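SAM-dependent O-methyltransferase (Thermotoga maritima, PDB 1O54) probably catalyses the S-adenosyl-L-methionine-dependent methylation of adenosine 58 in tRNA to N(1)-methyladenosine, working as a homotetramer built from two dimers. Local coordinates at residues 93-98 against 123-128; 101-106 against 264-269; 108-113 against 131-136; 116-121 against 184-189; 140-145 against 164-169. One frame throughout, in Å; residues are numbered along the deposited sequence.

Interaction 1. Residues 93-98 against 123-128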
# COMPACT_ATOMS: atom_id res chain seq x y z
N THR A 93 -14.12 22.49 3.40
CA THR A 93 -14.98 21.86 2.40
C THR A 93 -14.14 20.78 1.70
O THR A 93 -12.95 20.62 1.99
CB THR A 93 -15.48 22.92 1.38
OG1 THR A 93 -16.31 22.30 0.38
CG2 THR A 93 -14.33 23.53 0.58
N GLN A 94 -14.76 20.05 0.79
CA GLN A 94 -14.08 18.97 0.08
C GLN A 94 -13.00 19.51 -0.86
O GLN A 94 -13.23 20.48 -1.59
CB GLN A 94 -15.10 18.16 -0.72
N ILE A 95 -11.84 18.85 -0.88
CA ILE A 95 -10.75 19.28 -1.74
C ILE A 95 -10.15 18.11 -2.48
O ILE A 95 -10.34 16.96 -2.07
CB ILE A 95 -9.64 19.97 -0.93
CG1 ILE A 95 -9.03 19.03 0.11
CG2 ILE A 95 -10.19 21.21 -0.21
CD1 ILE A 95 -7.68 19.46 0.64
N VAL A 96 -9.43 18.42 -3.55
CA VAL A 96 -8.44 17.49 -4.09
C VAL A 96 -7.16 17.68 -3.26
O VAL A 96 -6.64 18.81 -3.18
CB VAL A 96 -8.13 17.74 -5.57
CG1 VAL A 96 -7.10 16.73 -6.07
CG2 VAL A 96 -9.40 17.63 -6.42
N TYR A 97 -6.68 16.61 -2.63
CA TYR A 97 -5.54 16.73 -1.72
C TYR A 97 -4.27 16.89 -2.53
O TYR A 97 -4.19 16.37 -3.65
CB TYR A 97 -5.44 15.53 -0.78
CG TYR A 97 -6.52 15.59 0.29
CD1 TYR A 97 -7.80 15.16 0.02
CD2 TYR A 97 -6.25 16.11 1.56
CE1 TYR A 97 -8.82 15.25 0.99
CE2 TYR A 97 -7.25 16.20 2.53
CZ TYR A 97 -8.53 15.76 2.23
OH TYR A 97 -9.54 15.84 3.19
N PRO A 98 -3.29 17.60 -1.97
CA PRO A 98 -1.98 17.78 -2.60
C PRO A 98 -1.28 16.56 -3.15
O PRO A 98 -0.66 16.64 -4.21
CB PRO A 98 -1.14 18.34 -1.44
CG PRO A 98 -2.12 19.17 -0.69
CD PRO A 98 -3.39 18.32 -0.67
N SER A 123 -13.19 25.23 -3.29
CA SER A 123 -12.32 26.15 -2.56
C SER A 123 -11.18 26.73 -3.41
O SER A 123 -10.52 27.67 -3.02
CB SER A 123 -11.68 25.40 -1.40
OG SER A 123 -10.65 24.55 -1.90
N GLY A 124 -10.95 26.15 -4.59
CA GLY A 124 -9.86 26.59 -5.44
C GLY A 124 -8.55 25.89 -5.20
O GLY A 124 -7.53 26.30 -5.78
N ALA A 125 -8.55 24.81 -4.39
CA ALA A 125 -7.28 24.15 -4.05
C ALA A 125 -6.59 23.57 -5.29
O ALA A 125 -5.41 23.86 -5.57
CB ALA A 125 -7.49 23.07 -2.99
N MET A 126 -7.30 22.78 -6.08
CA MET A 126 -6.73 22.23 -7.31
C MET A 126 -6.47 23.36 -8.32
O MET A 126 -5.48 23.35 -9.05
CB MET A 126 -7.65 21.20 -7.92
CG MET A 126 -7.29 20.72 -9.26
SD MET A 126 -5.74 19.73 -9.09
CE MET A 126 -5.27 19.43 -10.66
N CYS A 127 -7.42 24.28 -8.38
CA CYS A 127 -7.30 25.49 -9.22
C CYS A 127 -5.97 26.21 -9.01
O CYS A 127 -5.24 26.55 -9.97
CB CYS A 127 -8.48 26.43 -9.02
SG CYS A 127 -8.54 27.61 -10.38
N ALA A 128 -5.60 26.36 -7.74
CA ALA A 128 -4.33 26.98 -7.40
C ALA A 128 -3.12 26.24 -7.94
O ALA A 128 -2.16 26.87 -8.40
CB ALA A 128 -4.23 27.11 -5.87
O HOH W 1 -12.11 22.51 -2.98
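T93 meets S123 because its CG2 sits between the backbone N and the carbonyl carbon, with OG1 anti to N (chi1 179°). This sets T93 CG2 3.8 Å from S123 CB. The S123 hydroxyl takes the same crowded position (chi1 76°). S123 OG there accepts a hydrogen bond from A125 N, two residues on, at 3.3 Å. This is an ST turn, and it leads straight into helix 125-134. I95 lays its CG2 beside that hydroxyl, 3.8 Å from S123 OG. I95 CB packs on A125 CB at 4.3 Å. V96 follows, with its CB 4.2 Å from M126 CB. The M126 chain then leads away from V96 toward helix 98-107.

The two backbones run almost in the same direction, and no direct hydrogen bond joins them. A single water links them instead. It donates to Q94 O at 2.7 Å and accepts from S123 N at 2.9 Å. G124 is the N-cap residue of the helix, and its positive phi of 89° suits glycine. V96 also touches D188, a predicted S-adenosyl-L-methionine ligand. The turn after strand 115-119 and the start of helix 125-134 fit the glycine-rich GxGxxA pattern of G120, G122 and A125. This strand-turn-helix is characteristic of Rossmann-like class I methyltransferases, where it lines the cofactor pocket.

Interaction 2. Residues 101-106 against 264-269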
# COMPACT_ATOMS: atom_id res chain seq x y z
N SER A 101 -3.28 16.35 -6.34
CA SER A 101 -3.22 17.50 -7.24
C SER A 101 -1.86 17.69 -7.94
O SER A 101 -1.81 17.96 -9.12
CB SER A 101 -3.68 18.79 -6.53
OG SER A 101 -2.86 19.06 -5.44
N SER A 102 -0.76 17.50 -7.20
CA SER A 102 0.57 17.63 -7.78
C SER A 102 0.79 16.63 -8.93
O SER A 102 1.28 16.97 -10.02
CB SER A 102 1.61 17.46 -6.65
OG SER A 102 1.47 16.23 -5.91
N PHE A 103 0.42 15.39 -8.66
CA PHE A 103 0.53 14.32 -9.62
C PHE A 103 -0.35 14.59 -10.85
O PHE A 103 0.10 14.44 -12.01
CB PHE A 103 0.17 13.01 -8.94
CG PHE A 103 0.19 11.82 -9.87
CD1 PHE A 103 1.38 11.29 -10.35
CD2 PHE A 103 -1.00 11.20 -10.23
CE1 PHE A 103 1.38 10.17 -11.19
CE2 PHE A 103 -1.00 10.10 -11.02
CZ PHE A 103 0.18 9.57 -11.51
N ILE A 104 -1.59 14.99 -10.59
CA ILE A 104 -2.52 15.25 -11.69
C ILE A 104 -1.99 16.37 -12.58
O ILE A 104 -2.01 16.25 -13.80
CB ILE A 104 -3.88 15.60 -11.15
CG1 ILE A 104 -4.53 14.36 -10.51
CG2 ILE A 104 -4.73 16.21 -12.23
CD1 ILE A 104 -5.68 14.69 -9.67
N ALA A 105 -1.47 17.43 -11.98
CA ALA A 105 -0.95 18.57 -12.77
C ALA A 105 0.26 18.13 -13.65
O ALA A 105 0.39 18.54 -14.80
CB ALA A 105 -0.61 19.74 -11.87
N MET A 106 1.12 17.25 -13.14
CA MET A 106 2.22 16.77 -13.91
C MET A 106 1.74 15.83 -14.99
O MET A 106 2.24 15.89 -16.11
CB MET A 106 3.29 16.11 -13.06
CG MET A 106 4.62 15.95 -13.84
SD MET A 106 5.93 15.35 -12.79
CE MET A 106 7.32 15.21 -14.02
N MET A 264 -7.96 8.42 -9.74
CA MET A 264 -7.64 9.40 -10.76
C MET A 264 -7.69 8.76 -12.14
O MET A 264 -7.02 7.73 -12.35
CB MET A 264 -6.24 9.93 -10.52
CG MET A 264 -6.11 10.60 -9.18
SD MET A 264 -4.43 11.07 -8.71
CE MET A 264 -3.72 9.46 -8.19
N ILE A 265 -8.41 9.37 -13.06
CA ILE A 265 -8.56 8.83 -14.40
C ILE A 265 -8.02 9.82 -15.40
O ILE A 265 -8.36 10.99 -15.32
CB ILE A 265 -10.04 8.55 -14.72
CG1 ILE A 265 -10.69 7.62 -13.65
CG2 ILE A 265 -10.18 7.94 -16.09
CD1 ILE A 265 -12.19 7.55 -13.75
N PHE A 266 -7.20 9.33 -16.34
CA PHE A 266 -6.58 10.18 -17.35
C PHE A 266 -6.88 9.65 -18.73
O PHE A 266 -7.05 8.45 -18.91
CB PHE A 266 -5.06 10.12 -17.13
CG PHE A 266 -4.62 10.60 -15.77
CD1 PHE A 266 -4.51 9.70 -14.73
CD2 PHE A 266 -4.36 11.91 -15.52
CE1 PHE A 266 -4.13 10.12 -13.43
CE2 PHE A 266 -3.96 12.34 -14.24
CZ PHE A 266 -3.87 11.43 -13.21
N ALA A 267 -6.91 10.53 -19.72
CA ALA A 267 -7.10 10.16 -21.11
C ALA A 267 -6.53 11.29 -22.00
O ALA A 267 -6.38 12.42 -21.56
CB ALA A 267 -8.54 9.94 -21.38
N THR A 268 -6.20 10.92 -23.23
CA THR A 268 -5.68 11.86 -24.23
C THR A 268 -6.64 11.93 -25.39
O THR A 268 -6.99 10.89 -25.94
CB THR A 268 -4.31 11.35 -24.69
OG1 THR A 268 -3.39 11.39 -23.58
CG2 THR A 268 -3.73 12.24 -25.78
N LYS A 269 -7.04 13.14 -25.76
CA LYS A 269 -7.93 13.36 -26.89
C LYS A 269 -7.24 13.14 -28.21
O LYS A 269 -6.15 13.67 -28.46
CB LYS A 269 -8.48 14.78 -26.86
CG LYS A 269 -9.53 15.08 -27.97
CD LYS A 269 -9.37 16.36 -28.53
CE LYS A 269 -10.18 16.63 -29.77
NZ LYS A 269 -11.17 17.68 -29.49
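The F103 ring meets M264 at its edge, where SD lies near the ring plane. M264 SD is 5.0 Å from the F103 ring centroid and 78° off the normal, a Met-aromatic contact made to the rim. The closest ring atom is F103 CD2, 3.8 Å from M264 SD. The M264 chain bends at its last torsion, and M264 CE also touches F103 CD2. The F266 ring comes to F103 obliquely, with the two planes 88° apart. F266 CZ is 3.8 Å from F103 CE2.

I104 fills the other part of the contact. Its CG1 touches both M264 SD, at 3.8 Å, and F266 CZ, at 4.0 Å. I104 CD1 touches M264 CG at 4.1 Å. Here helix 98-107 packs on one face of the central mixed sheet, as helices do in the Rossmann-like methyltransferase fold. The segments of helix and strand run nearly parallel, 6° apart, with axes 10.4 Å from each other. M264 and F266, two residues apart on the strand, both point at the helix. I104 also packs on A210 and V212 of the neighbouring strand 207-213. The F103 ring also meets the ring of F241 of the second subunit.

Interaction 3. Residues 108-113 against 131-136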
# COMPACT_ATOMS: atom_id res chain seq x y z
N LEU A 108 -1.11 15.88 -16.52
CA LEU A 108 -1.71 16.81 -17.51
C LEU A 108 -0.68 17.69 -18.26
O LEU A 108 -1.05 18.42 -19.20
CB LEU A 108 -2.75 17.70 -16.83
CG LEU A 108 -4.03 17.01 -16.35
CD1 LEU A 108 -4.96 17.97 -15.70
CD2 LEU A 108 -4.75 16.29 -17.51
N ASP A 109 0.59 17.57 -17.88
CA ASP A 109 1.70 18.28 -18.51
C ASP A 109 1.50 19.79 -18.49
O ASP A 109 1.92 20.49 -19.43
CB ASP A 109 1.92 17.79 -19.94
CG ASP A 109 3.31 18.15 -20.48
OD1 ASP A 109 4.33 18.01 -19.75
OD2 ASP A 109 3.43 18.57 -21.64
N VAL A 110 0.86 20.30 -17.43
CA VAL A 110 0.56 21.73 -17.35
C VAL A 110 1.88 22.51 -17.28
O VAL A 110 2.74 22.23 -16.45
CB VAL A 110 -0.37 22.10 -16.17
CG1 VAL A 110 -0.71 23.55 -16.21
CG2 VAL A 110 -1.62 21.22 -16.16
N LYS A 111 2.01 23.48 -18.19
CA LYS A 111 3.26 24.19 -18.38
C LYS A 111 3.00 25.61 -18.84
O LYS A 111 1.88 26.01 -19.14
CB LYS A 111 4.08 23.45 -19.42
CG LYS A 111 3.49 23.52 -20.78
CD LYS A 111 4.16 22.58 -21.78
CE LYS A 111 3.76 22.99 -23.22
NZ LYS A 111 2.30 22.88 -23.58
N GLU A 112 4.08 26.38 -18.84
CA GLU A 112 4.04 27.82 -19.15
C GLU A 112 3.23 28.08 -20.39
O GLU A 112 3.50 27.51 -21.46
CB GLU A 112 5.47 28.35 -19.34
CG GLU A 112 5.55 29.86 -19.56
CD GLU A 112 5.24 30.69 -18.34
OE1 GLU A 112 4.47 31.70 -18.47
OE2 GLU A 112 5.76 30.36 -17.24
N GLY A 113 2.28 28.99 -20.28
CA GLY A 113 1.47 29.41 -21.41
C GLY A 113 0.25 28.56 -21.73
O GLY A 113 -0.53 28.90 -22.63
N ALA A 131 -3.00 26.90 -11.58
CA ALA A 131 -2.59 28.31 -11.79
C ALA A 131 -1.07 28.47 -11.65
O ALA A 131 -0.44 29.16 -12.45
CB ALA A 131 -3.28 29.23 -10.81
N ARG A 132 -0.46 27.85 -10.64
CA ARG A 132 0.99 27.91 -10.51
C ARG A 132 1.65 27.33 -11.74
O ARG A 132 2.63 27.91 -12.27
CB ARG A 132 1.47 27.18 -9.27
CG ARG A 132 1.26 27.95 -8.02
CD ARG A 132 2.05 27.37 -6.89
NE ARG A 132 2.10 28.29 -5.77
CZ ARG A 132 2.66 27.97 -4.60
NH1 ARG A 132 3.20 26.79 -4.44
NH2 ARG A 132 2.69 28.85 -3.64
N ALA A 133 1.13 26.21 -12.23
CA ALA A 133 1.73 25.51 -13.33
C ALA A 133 1.63 26.19 -14.71
O ALA A 133 2.47 25.95 -15.56
CB ALA A 133 1.17 24.09 -13.44
N VAL A 134 0.60 27.00 -14.95
CA VAL A 134 0.47 27.63 -16.28
C VAL A 134 1.41 28.84 -16.46
O VAL A 134 1.52 29.41 -17.56
CB VAL A 134 -0.98 28.05 -16.60
CG1 VAL A 134 -1.96 26.83 -16.54
CG2 VAL A 134 -1.44 29.15 -15.68
N GLY A 135 2.05 29.26 -15.36
CA GLY A 135 2.94 30.42 -15.41
C GLY A 135 2.20 31.74 -15.55
O GLY A 135 0.97 31.79 -15.57
N SER A 136 2.95 32.83 -15.64
CA SER A 136 2.32 34.13 -15.82
C SER A 136 1.63 34.30 -17.19
O SER A 136 0.77 35.18 -17.34
CB SER A 136 3.33 35.27 -15.63
OG SER A 136 4.33 35.23 -16.63
O HOH W 2 4.41 24.04 -15.22
O HOH W 3 6.11 32.56 -15.66
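V110 to G113 runs beside the end of helix 125-134 in nearly the same direction as A133 to S136, 12° apart. One direct backbone hydrogen bond joins the segments: G113 N donates to V134 O at 2.9 Å. The donor lies 32° out of the plane of the V134 carbonyl. E112 CA lies close to the same oxygen, and V134 CA to K111 O. A water adds a second link by donating to both V110 O and A133 O. G113 and G135 have positive phi, which favours glycine at both places.

V110 CG1, anti to the backbone N (chi1 -176°), lies 3.4 Å from A133 CB, tighter than usual van der Waals contact. V110 CG1 is also 3.5 Å from V134 CG1, and these two valines lie side by side. E112 starts away from the helix, then bends at chi2. Its carboxylate comes over G135, with E112 OE2 3.4 Å from G135 CA. A second water donates to E112 OE2 at 2.7 Å and accepts from S136 N. E112 OE1 is hydrogen-bonded to S137 OG. OE2 also forms a salt bridge with R165 of the second subunit, and K111 NZ forms one with D114.

The loop follows helix 98-107, which ends in a Schellman motif at D109. V110 and V134 both rest on I116, so the loop and the helix end together cover the start of strand 115-119.

Interaction 4. Residues 116-121 against 184-189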
# COMPACT_ATOMS: atom_id res chain seq x y z
N ILE A 116 -6.01 26.03 -19.71
CA ILE A 116 -6.49 24.88 -18.95
C ILE A 116 -7.93 25.16 -18.51
O ILE A 116 -8.22 26.27 -18.03
CB ILE A 116 -5.65 24.72 -17.67
CG1 ILE A 116 -4.16 24.55 -17.98
CG2 ILE A 116 -6.22 23.57 -16.82
CD1 ILE A 116 -3.83 23.33 -18.72
N ILE A 117 -8.82 24.18 -18.64
CA ILE A 117 -10.18 24.28 -18.08
C ILE A 117 -10.17 23.51 -16.76
O ILE A 117 -9.67 22.39 -16.69
CB ILE A 117 -11.23 23.75 -19.07
CG1 ILE A 117 -11.41 24.76 -20.22
CG2 ILE A 117 -12.56 23.46 -18.40
CD1 ILE A 117 -12.19 24.22 -21.37
N ASP A 118 -10.79 24.09 -15.75
CA ASP A 118 -10.96 23.46 -14.43
C ASP A 118 -12.43 23.59 -14.05
O ASP A 118 -12.99 24.67 -14.06
CB ASP A 118 -10.10 24.22 -13.44
CG ASP A 118 -10.20 23.69 -12.03
OD1 ASP A 118 -10.30 24.51 -11.06
OD2 ASP A 118 -10.22 22.46 -11.78
N THR A 119 -13.08 22.48 -13.73
CA THR A 119 -14.46 22.57 -13.27
C THR A 119 -14.87 21.31 -12.50
O THR A 119 -14.47 20.25 -12.91
CB THR A 119 -15.39 22.78 -14.47
OG1 THR A 119 -16.72 23.12 -14.02
CG2 THR A 119 -15.55 21.54 -15.35
N GLY A 120 -15.64 21.41 -11.41
CA GLY A 120 -15.91 22.61 -10.66
C GLY A 120 -14.67 23.08 -9.96
O GLY A 120 -13.58 22.54 -10.17
N VAL A 121 -14.81 24.10 -9.13
CA VAL A 121 -13.68 24.75 -8.52
C VAL A 121 -13.65 24.59 -7.01
O VAL A 121 -12.58 24.45 -6.41
CB VAL A 121 -13.68 26.24 -8.91
CG1 VAL A 121 -12.44 26.91 -8.40
CG2 VAL A 121 -13.76 26.36 -10.41
N ALA A 184 -5.27 21.20 -21.66
CA ALA A 184 -5.66 20.16 -20.70
C ALA A 184 -6.92 20.59 -19.98
O ALA A 184 -7.26 21.78 -19.96
CB ALA A 184 -4.57 19.89 -19.72
N LEU A 185 -7.58 19.62 -19.35
CA LEU A 185 -8.84 19.85 -18.70
C LEU A 185 -8.92 18.95 -17.50
O LEU A 185 -8.67 17.75 -17.58
CB LEU A 185 -9.99 19.58 -19.67
CG LEU A 185 -11.40 19.96 -19.20
CD1 LEU A 185 -12.27 20.31 -20.37
CD2 LEU A 185 -12.00 18.85 -18.34
N PHE A 186 -9.29 19.53 -16.37
CA PHE A 186 -9.53 18.77 -15.13
C PHE A 186 -11.00 18.91 -14.75
O PHE A 186 -11.55 20.03 -14.66
CB PHE A 186 -8.70 19.29 -13.97
CG PHE A 186 -8.92 18.51 -12.72
CD1 PHE A 186 -8.46 17.18 -12.63
CD2 PHE A 186 -9.60 19.05 -11.65
CE1 PHE A 186 -8.69 16.43 -11.47
CE2 PHE A 186 -9.82 18.32 -10.48
CZ PHE A 186 -9.38 17.00 -10.40
N LEU A 187 -11.62 17.76 -14.48
CA LEU A 187 -13.04 17.67 -14.23
C LEU A 187 -13.24 17.08 -12.84
O LEU A 187 -12.72 16.00 -12.54
CB LEU A 187 -13.68 16.76 -15.25
CG LEU A 187 -15.19 16.53 -15.12
CD1 LEU A 187 -15.99 17.79 -15.34
CD2 LEU A 187 -15.59 15.45 -16.12
N ASP A 188 -14.01 17.78 -11.99
CA ASP A 188 -14.30 17.28 -10.68
C ASP A 188 -15.74 17.70 -10.37
O ASP A 188 -15.99 18.84 -9.97
CB ASP A 188 -13.35 17.85 -9.67
CG ASP A 188 -13.51 17.26 -8.28
OD1 ASP A 188 -14.42 16.45 -8.04
OD2 ASP A 188 -12.75 17.60 -7.35
N VAL A 189 -16.65 16.78 -10.60
CA VAL A 189 -18.10 17.00 -10.47
C VAL A 189 -18.68 15.70 -9.94
O VAL A 189 -18.01 14.67 -9.97
CB VAL A 189 -18.78 17.36 -11.81
CG1 VAL A 189 -18.24 18.68 -12.37
CG2 VAL A 189 -18.57 16.28 -12.82
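Strands 115-119 and 182-187 are parallel neighbours in the central sheet of the Rossmann-like methyltransferase fold. Both lead at their C-terminal ends to the predicted S-adenosyl-L-methionine site. I117 N donates to A184 O, and F186 N donates to I117 O at 2.9 Å. The ladder continues with T119 N to F186 O at 3.0 Å. D188 N then donates to T119 O at 2.7 Å, in the carbonyl plane and on a lone pair. Past strand 115-119, G120 N donates a hydrogen bond to D188 O at 3.0 Å, from 45° above the carbonyl plane. The peptide before G120 is cis. D188 is a predicted ligand of the cofactor.

On the face shared by I117, T119, L185 and L187, I117 CG2 meets L185 CD1 at 3.7 Å. The two side chains lie aslant. An alanine in place of L185 would probably open a gap beside I117 and C199, the latter on helix 196-202. T119 and L187 point the same way. T119 CG2 is 3.8 Å from L187 CD1. T119 OG1 is hydrogen-bonded to Y143 O. On the face of D118 and F186, D118 CG is anti to the backbone N (chi1 179°). D118 OD2 lies at the F186 ring edge, in its plane and 3.5 Å from F186 CD2. Carboxylate and ring are nearly coplanar, 26° apart.

Helix 125-134 covers this second face through V134, L130, C127 and M126. Helix 196-202 packs on the first. Strand 139-143 pairs with 115-119 on the edge away from 182-187, and strand 207-213 with 182-187 on the edge away from 115-119.

Interaction 5. Residues 140-145 against 164-169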
# COMPACT_ATOMS: atom_id res chain seq x y z
N VAL A 140 -6.06 29.66 -16.51
CA VAL A 140 -7.03 28.66 -16.08
C VAL A 140 -8.42 29.25 -16.21
O VAL A 140 -8.72 30.31 -15.64
CB VAL A 140 -6.77 28.19 -14.63
CG1 VAL A 140 -7.75 27.09 -14.23
CG2 VAL A 140 -5.32 27.70 -14.51
N PHE A 141 -9.26 28.57 -16.99
CA PHE A 141 -10.69 28.94 -17.13
C PHE A 141 -11.43 28.03 -16.17
O PHE A 141 -11.58 26.82 -16.40
CB PHE A 141 -11.13 28.77 -18.57
CG PHE A 141 -10.28 29.53 -19.54
CD1 PHE A 141 -10.50 30.88 -19.74
CD2 PHE A 141 -9.23 28.91 -20.20
CE1 PHE A 141 -9.71 31.60 -20.62
CE2 PHE A 141 -8.43 29.63 -21.06
CZ PHE A 141 -8.64 30.96 -21.26
N ALA A 142 -11.86 28.63 -15.07
CA ALA A 142 -12.43 27.89 -13.95
C ALA A 142 -13.94 28.08 -13.88
O ALA A 142 -14.43 29.16 -13.50
CB ALA A 142 -11.76 28.35 -12.65
N TYR A 143 -14.67 27.03 -14.26
CA TYR A 143 -16.11 27.10 -14.32
C TYR A 143 -16.70 26.63 -12.99
O TYR A 143 -16.46 25.50 -12.56
CB TYR A 143 -16.61 26.24 -15.45
CG TYR A 143 -16.36 26.80 -16.83
CD1 TYR A 143 -15.11 26.81 -17.39
CD2 TYR A 143 -17.43 27.25 -17.61
CE1 TYR A 143 -14.90 27.31 -18.68
CE2 TYR A 143 -17.24 27.76 -18.88
CZ TYR A 143 -15.98 27.79 -19.41
OH TYR A 143 -15.80 28.29 -20.68
N GLU A 144 -17.47 27.50 -12.37
CA GLU A 144 -18.10 27.20 -11.10
C GLU A 144 -19.42 27.90 -11.03
O GLU A 144 -19.46 29.08 -10.73
CB GLU A 144 -17.23 27.66 -9.96
CG GLU A 144 -17.81 27.43 -8.58
CD GLU A 144 -18.14 26.00 -8.34
OE1 GLU A 144 -17.20 25.20 -8.02
OE2 GLU A 144 -19.33 25.64 -8.49
N LYS A 145 -20.47 27.15 -11.29
CA LYS A 145 -21.83 27.68 -11.28
C LYS A 145 -22.34 28.02 -9.86
O LYS A 145 -23.32 28.75 -9.72
CB LYS A 145 -22.79 26.66 -11.93
CG LYS A 145 -22.89 25.32 -11.20
CD LYS A 145 -23.84 24.36 -11.91
CE LYS A 145 -23.72 22.97 -11.32
NZ LYS A 145 -24.73 22.02 -11.91
N GLU A 164 -4.70 36.51 -10.87
CA GLU A 164 -4.42 37.03 -12.20
C GLU A 164 -4.33 35.94 -13.26
O GLU A 164 -4.47 36.22 -14.45
CB GLU A 164 -3.13 37.85 -12.21
CG GLU A 164 -3.19 39.12 -11.40
CD GLU A 164 -3.04 38.92 -9.90
OE1 GLU A 164 -2.67 37.79 -9.45
OE2 GLU A 164 -3.29 39.93 -9.17
N ARG A 165 -4.12 34.70 -12.83
CA ARG A 165 -3.96 33.57 -13.76
C ARG A 165 -5.23 32.75 -13.94
O ARG A 165 -5.24 31.79 -14.73
CB ARG A 165 -2.86 32.64 -13.26
CG ARG A 165 -1.51 33.30 -13.07
CD ARG A 165 -0.49 32.34 -12.58
NE ARG A 165 0.82 32.97 -12.44
CZ ARG A 165 1.95 32.31 -12.31
NH1 ARG A 165 1.95 30.98 -12.28
NH2 ARG A 165 3.09 32.99 -12.22
N VAL A 166 -6.33 33.16 -13.31
CA VAL A 166 -7.55 32.37 -13.29
C VAL A 166 -8.73 33.25 -13.64
O VAL A 166 -8.93 34.31 -13.04
CB VAL A 166 -7.80 31.72 -11.91
CG1 VAL A 166 -9.03 30.84 -11.93
CG2 VAL A 166 -6.57 30.91 -11.49
N THR A 167 -9.47 32.83 -14.65
CA THR A 167 -10.74 33.45 -15.03
C THR A 167 -11.85 32.58 -14.46
O THR A 167 -12.18 31.52 -15.01
CB THR A 167 -10.84 33.57 -16.56
OG1 THR A 167 -9.76 34.38 -17.05
CG2 THR A 167 -12.12 34.26 -17.00
N ILE A 168 -12.45 33.02 -13.37
CA ILE A 168 -13.57 32.31 -12.75
C ILE A 168 -14.86 32.67 -13.44
O ILE A 168 -15.21 33.87 -13.48
CB ILE A 168 -13.67 32.63 -11.24
CG1 ILE A 168 -12.39 32.21 -10.52
CG2 ILE A 168 -14.84 31.90 -10.62
CD1 ILE A 168 -12.21 32.84 -9.15
N LYS A 169 -15.54 31.65 -13.99
CA LYS A 169 -16.73 31.83 -14.79
C LYS A 169 -17.91 31.18 -14.09
O LYS A 169 -17.91 29.96 -13.87
CB LYS A 169 -16.51 31.25 -16.20
CG LYS A 169 -15.33 31.93 -16.89
CD LYS A 169 -14.99 31.33 -18.28
CE LYS A 169 -16.09 31.49 -19.26
NZ LYS A 169 -15.55 31.52 -20.67
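V140 N donates to R165 O at 2.9 Å and starts the ladder between two parallel strands. Strand 139-143, helix 147-159 and strand 166-169 form a beta-alpha-beta unit of the Rossmann-like fold. T167 N then donates to V140 O, and A142 N to T167 O. K169 N donates to A142 O at 2.8 Å and is nearly straight, with 173° at the hydrogen. E144 N closes the ladder on K169 O at 2.9 Å. E144 is a predicted S-adenosyl-L-methionine ligand. Its OE1 accepts from V121 N and G122 N, and its OE2 pairs with R146.

Y143 and K169 lie side by side on the face of F141, Y143, T167 and K169. K169 CD lies over one face of the Y143 ring, 4.2 Å from the centroid. This is a CH-pi contact. The bend at chi3 (63°) places K169 CE, which lies 3.7 Å from Y143 CZ. K169 NZ is held by salt bridges to E179 and D178. Y143 OH is hydrogen-bonded to E179 OE1 and D178 N. An alanine in place of Y143 would probably leave the K169 chain without its ring support and D178 N without this acceptor.

On the face of V140, A142, V166 and I168, A142 CB packs on V166 CG1 at 3.8 Å. The R165 guanidinium lies away from the ladder, with NH1 on A131 O. A weak hydrogen bond runs from K169 NZ to Y143 OH, at 3.2 Å.

Overall arrangement
Interactions 4 and 5 are parts of one sheet, with centres 10 Å apart. Strands 115-119 and 139-143 join them, with I116 O 2.7 Å from F141 N. Interactions 1 and 3 use the two ends of helix 125-134, about 17 Å apart between centres. C127 of that helix packs on both strand pairs: its CB is 3.3 Å from D118 OD1, its SG 3.6 Å from V166 CG1. M126 SD, 3.4 Å from S101 CB, ties interaction 1 to interaction 2. The predicted cofactor ligands are D188 (interaction 4), E144 (interaction 5) and D172. V96 of interaction 1 borders this site, with CG2 3.5 Å from D188 OD2. Interactions 2 and 3 both touch the second subunit.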